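Local atomic coordinates of DUF3244 domain-containing protein (Bacteroides vulgatus ATCC 8482, PDB entry 3D33), a protein that is of unknown function but adopts an immunoglobulin-like beta-sandwich fold, its family belonging to the E-set clan. Residues D48-K60 with F84-S98. Residues are numbered along the deposited sequence; the frame is centred on the assembly and turned at random.
Sequences DRDMTIRITDMAK and FPAEEYKLEITGTPS
I55, on strand 50-57, sets its branches against L91, Y89 and F84 of segment 84-98, a good example of how one sheet of an immunoglobulin-like beta-sandwich builds its inner face. Its CG1 lies 3.8 Å from L91 CD1, while CG2, anti to the backbone N, meets Y89 CB at 3.7 Å and CD1 arrives at the edge of the F84 ring. L91 CD1 is shared, lying 3.8 Å from I53 CG2 as well. Further along the same face the selenomethionine side chain of M51, in the one of its two conformers considered, lies alongside I93 and points the same way, and L42 of strand 39-44 in the opposing sheet meets both I53 and I93.

Beneath these side chains the two antiparallel strands form the centre of a four-stranded sheet, flanked by strands 63-69 and 100-107. T52, R54 and T56 each exchange paired backbone bonds with T94, E92 and K90 respectively; E92 N to R54 O, at 2.9 Å, is nearly linear at hydrogen (167°).

The other face is polar and hydrated. T52 and T94 point the same way, T52 CB 3.4 Å from T94 OG1, and a water links T94 OG1 to T52 O; T52 OG1 has its main partner in D68. R54 and E92 slant across each other, their guanidinium and carboxylate planes 62° apart, without the charged atoms touching.

Beyond the ladder, M58 N still bonds to E88 O; within segment 84-98, F84 CD2 sits over the centre of one face of the Y89 ring, whose hydroxyl OH donates to P85 O at 2.6 Å. At the other end R49 grips D48 side-on through NE and NH2, which leaves NH1 to reach over to the other segment and meet S98 O at 3.0 Å, 48° above the carbonyl plane.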
ATOM      1  N   ASP A  48     -15.159   1.162   0.109  1.00 21.34           N
ATOM      2  CA  ASP A  48     -16.164   2.134  -0.338  1.00 20.05           C
ATOM      3  C   ASP A  48     -15.765   2.921  -1.583  1.00 20.91           C
ATOM      4  O   ASP A  48     -16.456   3.844  -1.957  1.00 20.04           O
ATOM      5  CB  ASP A  48     -16.461   3.116   0.797  1.00 19.02           C
ATOM      6  CG  ASP A  48     -15.246   3.939   1.200  1.00 25.65           C
ATOM      7  OD1 ASP A  48     -14.182   3.779   0.578  1.00 24.96           O
ATOM      8  OD2 ASP A  48     -15.354   4.754   2.141  1.00 29.16           O
ATOM      9  N   ARG A  49     -14.642   2.578  -2.192  1.00 20.53           N
ATOM     10  CA  ARG A  49     -14.211   3.259  -3.388  1.00 21.26           C
ATOM     11  C   ARG A  49     -13.204   2.400  -4.137  1.00 21.45           C
ATOM     12  O   ARG A  49     -12.503   1.572  -3.526  1.00 20.76           O
ATOM     13  CB  ARG A  49     -13.588   4.593  -2.998  1.00 21.58           C
ATOM     14  CG  ARG A  49     -12.176   4.491  -2.445  1.00 20.81           C
ATOM     15  CD  ARG A  49     -11.806   5.767  -1.729  1.00 23.31           C
ATOM     16  NE  ARG A  49     -12.534   5.840  -0.482  1.00 20.72           N
ATOM     17  CZ  ARG A  49     -12.505   6.871   0.361  1.00 24.27           C
ATOM     18  NH1 ARG A  49     -11.754   7.932   0.118  1.00 25.06           N
ATOM     19  NH2 ARG A  49     -13.238   6.824   1.465  1.00 25.91           N
ATOM     20  N   ASP A  50     -13.099   2.613  -5.447  1.00 20.69           N
ATOM     21  CA  ASP A  50     -12.024   1.983  -6.225  1.00 20.42           C
ATOM     22  C   ASP A  50     -10.691   2.530  -5.708  1.00 20.46           C
ATOM     23  O   ASP A  50     -10.602   3.718  -5.326  1.00 19.06           O
ATOM     24  CB  ASP A  50     -12.150   2.271  -7.721  1.00 22.42           C
ATOM     25  CG  ASP A  50     -13.310   1.554  -8.386  1.00 24.51           C
ATOM     26  OD1 ASP A  50     -13.922   0.624  -7.813  1.00 23.14           O
ATOM     27  OD2 ASP A  50     -13.606   1.932  -9.538  1.00 28.12           O
HETATM   28  N   MSE A  51      -9.669   1.665  -5.727  1.00 19.05           N
HETATM   29  CA  MSE A  51      -8.356   2.022  -5.202  0.70 21.60           C
HETATM   30  C   MSE A  51      -7.244   1.692  -6.184  1.00 22.43           C
HETATM   31  O   MSE A  51      -7.395   0.855  -7.091  1.00 21.09           O
HETATM   32  CB  MSE A  51      -8.060   1.263  -3.916  0.70 21.17           C
HETATM   33  CG  MSE A  51      -8.988   1.507  -2.769  0.70 26.99           C
HETATM   34 SE   MSE A  51      -8.207   0.633  -1.183  0.53 28.05          SE
HETATM   35  CE  MSE A  51      -7.323  -1.020  -2.070  0.70 20.36           C
ATOM     36  N   THR A  52      -6.135   2.401  -6.039  1.00 21.96           N
ATOM     37  CA  THR A  52      -4.914   2.091  -6.766  1.00 20.67           C
ATOM     38  C   THR A  52      -3.795   1.983  -5.757  1.00 19.90           C
ATOM     39  O   THR A  52      -3.688   2.821  -4.854  1.00 20.41           O
ATOM     40  CB  THR A  52      -4.537   3.171  -7.785  1.00 22.40           C
ATOM     41  OG1 THR A  52      -5.567   3.282  -8.782  1.00 22.26           O
ATOM     42  CG2 THR A  52      -3.201   2.798  -8.445  1.00 22.33           C
ATOM     43  N   ILE A  53      -2.967   0.944  -5.881  1.00 19.25           N
ATOM     44  CA  ILE A  53      -1.788   0.773  -5.023  1.00 19.78           C
ATOM     45  C   ILE A  53      -0.577   0.889  -5.964  1.00 20.39           C
ATOM     46  O   ILE A  53      -0.562   0.287  -7.027  1.00 19.08           O
ATOM     47  CB  ILE A  53      -1.753  -0.596  -4.318  1.00 19.86           C
ATOM     48  CG1 ILE A  53      -2.977  -0.743  -3.418  1.00 25.47           C
ATOM     49  CG2 ILE A  53      -0.427  -0.797  -3.549  1.00 21.07           C
ATOM     50  CD1 ILE A  53      -3.096  -2.092  -2.725  1.00 26.91           C
ATOM     51  N   ARG A  54       0.380   1.722  -5.586  1.00 20.59           N
ATOM     52  CA  ARG A  54       1.597   1.910  -6.370  1.00 21.87           C
ATOM     53  C   ARG A  54       2.809   1.837  -5.432  1.00 18.33           C
ATOM     54  O   ARG A  54       2.806   2.402  -4.336  1.00 20.98           O
ATOM     55  CB  ARG A  54       1.532   3.239  -7.112  1.00 22.91           C
ATOM     56  CG  ARG A  54       2.606   3.510  -8.101  1.00 27.85           C
ATOM     57  CD  ARG A  54       2.173   4.702  -9.012  1.00 29.48           C
ATOM     58  NE  ARG A  54       1.128   4.350  -9.990  1.00 39.74           N
ATOM     59  CZ  ARG A  54      -0.105   4.888 -10.080  1.00 42.89           C
ATOM     60  NH1 ARG A  54      -0.550   5.818  -9.237  1.00 33.64           N
ATOM     61  NH2 ARG A  54      -0.936   4.472 -11.028  1.00 45.19           N
ATOM     62  N   ILE A  55       3.818   1.074  -5.835  1.00 18.87           N
ATOM     63  CA  ILE A  55       5.029   0.969  -5.071  1.00 18.61           C
ATOM     64  C   ILE A  55       6.161   1.447  -5.982  1.00 17.69           C
ATOM     65  O   ILE A  55       6.259   0.991  -7.142  1.00 16.44           O
ATOM     66  CB  ILE A  55       5.290  -0.462  -4.588  1.00 20.14           C
ATOM     67  CG1 ILE A  55       4.136  -0.963  -3.717  1.00 21.05           C
ATOM     68  CG2 ILE A  55       6.637  -0.568  -3.834  1.00 18.40           C
ATOM     69  CD1 ILE A  55       4.269  -2.364  -3.313  1.00 21.90           C
ATOM     70  N   THR A  56       6.970   2.371  -5.473  1.00 16.81           N
ATOM     71  CA  THR A  56       8.034   3.058  -6.211  1.00 17.14           C
ATOM     72  C   THR A  56       9.390   2.963  -5.477  1.00 16.87           C
ATOM     73  O   THR A  56       9.461   3.240  -4.265  1.00 19.84           O
ATOM     74  CB  THR A  56       7.642   4.571  -6.401  1.00 18.25           C
ATOM     75  OG1 THR A  56       6.366   4.672  -7.048  1.00 17.99           O
ATOM     76  CG2 THR A  56       8.691   5.292  -7.240  1.00 18.30           C
ATOM     77  N   ASP A  57      10.453   2.569  -6.180  1.00 18.86           N
ATOM     78  CA  ASP A  57      11.770   2.475  -5.528  1.00 19.81           C
ATOM     79  C   ASP A  57      12.330   3.882  -5.308  1.00 20.50           C
ATOM     80  O   ASP A  57      12.164   4.772  -6.153  1.00 22.23           O
ATOM     81  CB  ASP A  57      12.750   1.601  -6.305  1.00 21.39           C
ATOM     82  CG  ASP A  57      13.589   2.391  -7.266  1.00 21.98           C
ATOM     83  OD1 ASP A  57      13.119   2.609  -8.397  1.00 22.92           O
ATOM     84  OD2 ASP A  57      14.709   2.798  -6.887  1.00 22.38           O
HETATM   85  N   MSE A  58      13.036   4.070  -4.204  1.00 19.73           N
HETATM   86  CA  MSE A  58      13.533   5.402  -3.856  0.50 20.22           C
HETATM   87  C   MSE A  58      14.911   5.773  -4.435  1.00 21.15           C
HETATM   88  O   MSE A  58      15.350   6.932  -4.300  1.00 22.16           O
HETATM   89  CB  MSE A  58      13.504   5.561  -2.346  0.50 21.38           C
HETATM   90  CG  MSE A  58      12.095   5.506  -1.814  0.50 25.80           C
HETATM   91 SE   MSE A  58      11.150   7.162  -2.108  0.38 27.45          SE
HETATM   92  CE  MSE A  58      12.285   8.239  -0.639  0.50 17.24           C
ATOM     93  N   ALA A  59      15.569   4.820  -5.086  1.00 20.90           N
ATOM     94  CA  ALA A  59      16.868   5.048  -5.724  1.00 20.39           C
ATOM     95  C   ALA A  59      16.726   5.666  -7.104  1.00 19.93           C
ATOM     96  O   ALA A  59      17.507   6.547  -7.478  1.00 21.75           O
ATOM     97  CB  ALA A  59      17.666   3.713  -5.813  1.00 20.20           C
ATOM     98  N   LYS A  60      15.771   5.180  -7.884  1.00 20.14           N
ATOM     99  CA  LYS A  60      15.544   5.663  -9.247  1.00 20.48           C
ATOM    100  C   LYS A  60      14.156   6.265  -9.494  1.00 20.12           C
ATOM    101  O   LYS A  60      13.935   6.898 -10.534  1.00 20.28           O
ATOM    102  CB  LYS A  60      15.729   4.508 -10.218  1.00 20.78           C
ATOM    103  CG  LYS A  60      17.184   4.003 -10.253  1.00 21.97           C
ATOM    104  CD  LYS A  60      17.322   2.744 -11.062  1.00 24.26           C
ATOM    105  CE  LYS A  60      18.779   2.462 -11.371  1.00 32.46           C
ATOM    106  NZ  LYS A  60      19.351   3.393 -12.399  1.00 38.71           N
ATOM    107  N   PHE A  84      11.537  -7.894  -5.046  1.00 18.68           N
ATOM    108  CA  PHE A  84      12.024  -6.540  -5.193  1.00 17.69           C
ATOM    109  C   PHE A  84      13.462  -6.452  -4.717  1.00 17.91           C
ATOM    110  O   PHE A  84      13.829  -7.078  -3.723  1.00 18.71           O
ATOM    111  CB  PHE A  84      11.213  -5.533  -4.387  1.00 18.86           C
ATOM    112  CG  PHE A  84       9.743  -5.452  -4.715  1.00 19.14           C
ATOM    113  CD1 PHE A  84       9.195  -5.983  -5.873  1.00 25.57           C
ATOM    114  CD2 PHE A  84       8.911  -4.752  -3.860  1.00 23.20           C
ATOM    115  CE1 PHE A  84       7.818  -5.847  -6.127  1.00 27.97           C
ATOM    116  CE2 PHE A  84       7.569  -4.627  -4.099  1.00 26.33           C
ATOM    117  CZ  PHE A  84       7.015  -5.197  -5.245  1.00 23.47           C
ATOM    118  N   PRO A  85      14.303  -5.656  -5.412  1.00 18.39           N
ATOM    119  CA  PRO A  85      15.638  -5.410  -4.889  1.00 17.79           C
ATOM    120  C   PRO A  85      15.641  -4.824  -3.487  1.00 18.87           C
ATOM    121  O   PRO A  85      14.720  -4.109  -3.098  1.00 19.42           O
ATOM    122  CB  PRO A  85      16.214  -4.381  -5.885  1.00 20.19           C
ATOM    123  CG  PRO A  85      15.532  -4.702  -7.151  1.00 20.07           C
ATOM    124  CD  PRO A  85      14.126  -5.024  -6.735  1.00 18.78           C
ATOM    125  N   ALA A  86      16.696  -5.136  -2.748  1.00 20.19           N
ATOM    126  CA  ALA A  86      16.940  -4.527  -1.452  1.00 21.22           C
ATOM    127  C   ALA A  86      17.045  -3.007  -1.635  1.00 20.03           C
ATOM    128  O   ALA A  86      17.935  -2.504  -2.314  1.00 23.07           O
ATOM    129  CB  ALA A  86      18.227  -5.095  -0.842  1.00 20.77           C
ATOM    130  N   GLU A  87      16.121  -2.276  -1.038  1.00 21.28           N
ATOM    131  CA  GLU A  87      15.990  -0.848  -1.294  1.00 19.85           C
ATOM    132  C   GLU A  87      14.825  -0.354  -0.423  1.00 19.44           C
ATOM    133  O   GLU A  87      14.035  -1.179   0.073  1.00 20.33           O
ATOM    134  CB  GLU A  87      15.659  -0.601  -2.786  1.00 22.54           C
ATOM    135  CG  GLU A  87      15.690   0.853  -3.244  1.00 21.67           C
ATOM    136  CD  GLU A  87      16.937   1.553  -2.777  1.00 27.11           C
ATOM    137  OE1 GLU A  87      17.988   1.382  -3.423  1.00 23.90           O
ATOM    138  OE2 GLU A  87      16.860   2.254  -1.750  1.00 21.65           O
ATOM    139  N   GLU A  88      14.717   0.967  -0.245  1.00 19.25           N
ATOM    140  CA  GLU A  88      13.516   1.557   0.344  1.00 19.18           C
ATOM    141  C   GLU A  88      12.524   1.849  -0.755  1.00 19.49           C
ATOM    142  O   GLU A  88      12.912   2.272  -1.863  1.00 19.22           O
ATOM    143  CB  GLU A  88      13.812   2.845   1.102  1.00 23.21           C
ATOM    144  CG  GLU A  88      12.590   3.404   1.813  1.00 23.34           C
ATOM    145  CD  GLU A  88      12.929   4.586   2.678  1.00 24.42           C
ATOM    146  OE1 GLU A  88      13.744   5.409   2.233  1.00 29.13           O
ATOM    147  OE2 GLU A  88      12.387   4.678   3.794  1.00 25.61           O
ATOM    148  N   TYR A  89      11.247   1.633  -0.427  1.00 20.91           N
ATOM    149  CA  TYR A  89      10.133   1.819  -1.339  1.00 19.22           C
ATOM    150  C   TYR A  89       9.103   2.768  -0.760  1.00 21.46           C
ATOM    151  O   TYR A  89       8.847   2.746   0.444  1.00 20.29           O
ATOM    152  CB  TYR A  89       9.444   0.467  -1.636  1.00 21.83           C
ATOM    153  CG  TYR A  89      10.365  -0.427  -2.403  1.00 21.45           C
ATOM    154  CD1 TYR A  89      10.427  -0.357  -3.780  1.00 21.29           C
ATOM    155  CD2 TYR A  89      11.270  -1.269  -1.747  1.00 17.81           C
ATOM    156  CE1 TYR A  89      11.324  -1.112  -4.483  1.00 15.24           C
ATOM    157  CE2 TYR A  89      12.176  -2.065  -2.451  1.00 18.93           C
ATOM    158  CZ  TYR A  89      12.201  -1.979  -3.833  1.00 17.05           C
ATOM    159  OH  TYR A  89      13.116  -2.724  -4.560  1.00 20.04           O
ATOM    160  N   LYS A  90       8.503   3.565  -1.629  1.00 19.26           N
ATOM    161  CA  LYS A  90       7.302   4.378  -1.307  1.00 18.26           C
ATOM    162  C   LYS A  90       6.064   3.597  -1.704  1.00 20.66           C
ATOM    163  O   LYS A  90       5.976   3.087  -2.824  1.00 20.41           O
ATOM    164  CB  LYS A  90       7.321   5.699  -2.082  1.00 18.17           C
ATOM    165  CG  LYS A  90       6.131   6.581  -1.831  1.00 18.88           C
ATOM    166  CD  LYS A  90       6.204   7.938  -2.511  1.00 19.09           C
ATOM    167  CE  LYS A  90       6.206   7.812  -4.035  1.00 23.23           C
ATOM    168  NZ  LYS A  90       6.200   9.141  -4.757  1.00 22.15           N
ATOM    169  N   LEU A  91       5.133   3.515  -0.763  1.00 19.74           N
ATOM    170  CA  LEU A  91       3.847   2.893  -0.952  1.00 19.92           C
ATOM    171  C   LEU A  91       2.746   3.943  -0.973  1.00 20.43           C
ATOM    172  O   LEU A  91       2.641   4.763  -0.060  1.00 20.33           O
ATOM    173  CB  LEU A  91       3.584   1.916   0.184  1.00 21.07           C
ATOM    174  CG  LEU A  91       2.220   1.277   0.267  1.00 21.27           C
ATOM    175  CD1 LEU A  91       1.978   0.381  -0.915  1.00 22.32           C
ATOM    176  CD2 LEU A  91       2.024   0.485   1.596  1.00 22.34           C
ATOM    177  N   GLU A  92       1.977   3.965  -2.045  1.00 19.56           N
ATOM    178  CA  GLU A  92       0.861   4.911  -2.152  1.00 19.44           C
ATOM    179  C   GLU A  92      -0.405   4.158  -2.402  1.00 21.22           C
ATOM    180  O   GLU A  92      -0.442   3.260  -3.259  1.00 22.48           O
ATOM    181  CB  GLU A  92       1.052   5.849  -3.328  1.00 21.14           C
ATOM    182  CG  GLU A  92       2.234   6.707  -3.306  1.00 24.73           C
ATOM    183  CD  GLU A  92       2.294   7.466  -4.634  1.00 31.20           C
ATOM    184  OE1 GLU A  92       1.583   8.491  -4.757  1.00 33.59           O
ATOM    185  OE2 GLU A  92       2.942   6.969  -5.581  1.00 28.80           O
ATOM    186  N   ILE A  93      -1.446   4.544  -1.674  1.00 21.57           N
ATOM    187  CA  ILE A  93      -2.783   4.006  -1.863  1.00 21.77           C
ATOM    188  C   ILE A  93      -3.656   5.198  -2.178  1.00 20.51           C
ATOM    189  O   ILE A  93      -3.720   6.147  -1.379  1.00 20.22           O
ATOM    190  CB  ILE A  93      -3.261   3.328  -0.575  1.00 23.04           C
ATOM    191  CG1 ILE A  93      -2.235   2.237  -0.168  1.00 23.86           C
ATOM    192  CG2 ILE A  93      -4.590   2.689  -0.762  1.00 22.97           C
ATOM    193  CD1 ILE A  93      -1.693   2.482   1.155  1.00 28.15           C
ATOM    194  N   THR A  94      -4.285   5.175  -3.339  1.00 23.21           N
ATOM    195  CA  THR A  94      -5.129   6.285  -3.745  1.00 20.43           C
ATOM    196  C   THR A  94      -6.543   5.798  -4.024  1.00 22.68           C
ATOM    197  O   THR A  94      -6.757   4.652  -4.448  1.00 25.21           O
ATOM    198  CB  THR A  94      -4.537   7.009  -4.976  1.00 21.57           C
ATOM    199  OG1 THR A  94      -4.479   6.100  -6.069  1.00 29.55           O
ATOM    200  CG2 THR A  94      -3.174   7.544  -4.693  1.00 22.99           C
ATOM    201  N   GLY A  95      -7.516   6.641  -3.709  1.00 18.33           N
ATOM    202  CA  GLY A  95      -8.908   6.320  -3.950  1.00 21.09           C
ATOM    203  C   GLY A  95      -9.458   7.137  -5.093  1.00 21.32           C
ATOM    204  O   GLY A  95      -8.972   8.234  -5.366  1.00 21.87           O
ATOM    205  N   THR A  96     -10.450   6.586  -5.783  1.00 20.56           N
ATOM    206  CA  THR A  96     -11.224   7.346  -6.763  1.00 23.46           C
ATOM    207  C   THR A  96     -12.658   7.536  -6.253  1.00 22.48           C
ATOM    208  O   THR A  96     -13.328   6.558  -5.885  1.00 22.66           O
ATOM    209  CB  THR A  96     -11.219   6.627  -8.125  1.00 24.80           C
ATOM    210  OG1 THR A  96      -9.867   6.409  -8.543  1.00 35.00           O
ATOM    211  CG2 THR A  96     -11.944   7.447  -9.180  1.00 29.10           C
ATOM    212  N   PRO A  97     -13.164   8.795  -6.242  1.00 19.84           N
ATOM    213  CA  PRO A  97     -12.492  10.010  -6.749  1.00 20.13           C
ATOM    214  C   PRO A  97     -11.447  10.660  -5.843  1.00 20.94           C
ATOM    215  O   PRO A  97     -10.716  11.531  -6.328  1.00 20.25           O
ATOM    216  CB  PRO A  97     -13.643  10.990  -6.928  1.00 20.38           C
ATOM    217  CG  PRO A  97     -14.599  10.606  -5.850  1.00 19.62           C
ATOM    218  CD  PRO A  97     -14.505   9.100  -5.717  1.00 21.94           C
ATOM    219  N   SER A  98     -11.386  10.283  -4.561  1.00 20.92           N
ATOM    220  CA  SER A  98     -10.418  10.898  -3.642  1.00 19.89           C
ATOM    221  C   SER A  98      -9.874   9.913  -2.634  1.00 21.29           C
ATOM    222  O   SER A  98     -10.413   8.802  -2.458  1.00 19.03           O
ATOM    223  CB  SER A  98     -11.037  12.079  -2.897  1.00 19.52           C
ATOM    224  OG  SER A  98     -12.032  11.664  -1.986  1.00 26.43           O
TER
HETATM  225  O   HOH W   1     -14.910   4.419  -6.678  1.00 30.57           O
HETATM  226  O   HOH W   2      -1.593   4.900  -5.719  1.00 25.80           O
HETATM  227  O   HOH W   3      -8.034   5.023  -7.365  1.00 35.54           O
HETATM  228  O   HOH W   4      -3.696   7.013  -9.306  1.00 70.48           O
HETATM  229  O   HOH W   5       4.463   4.771  -5.098  1.00 18.45           O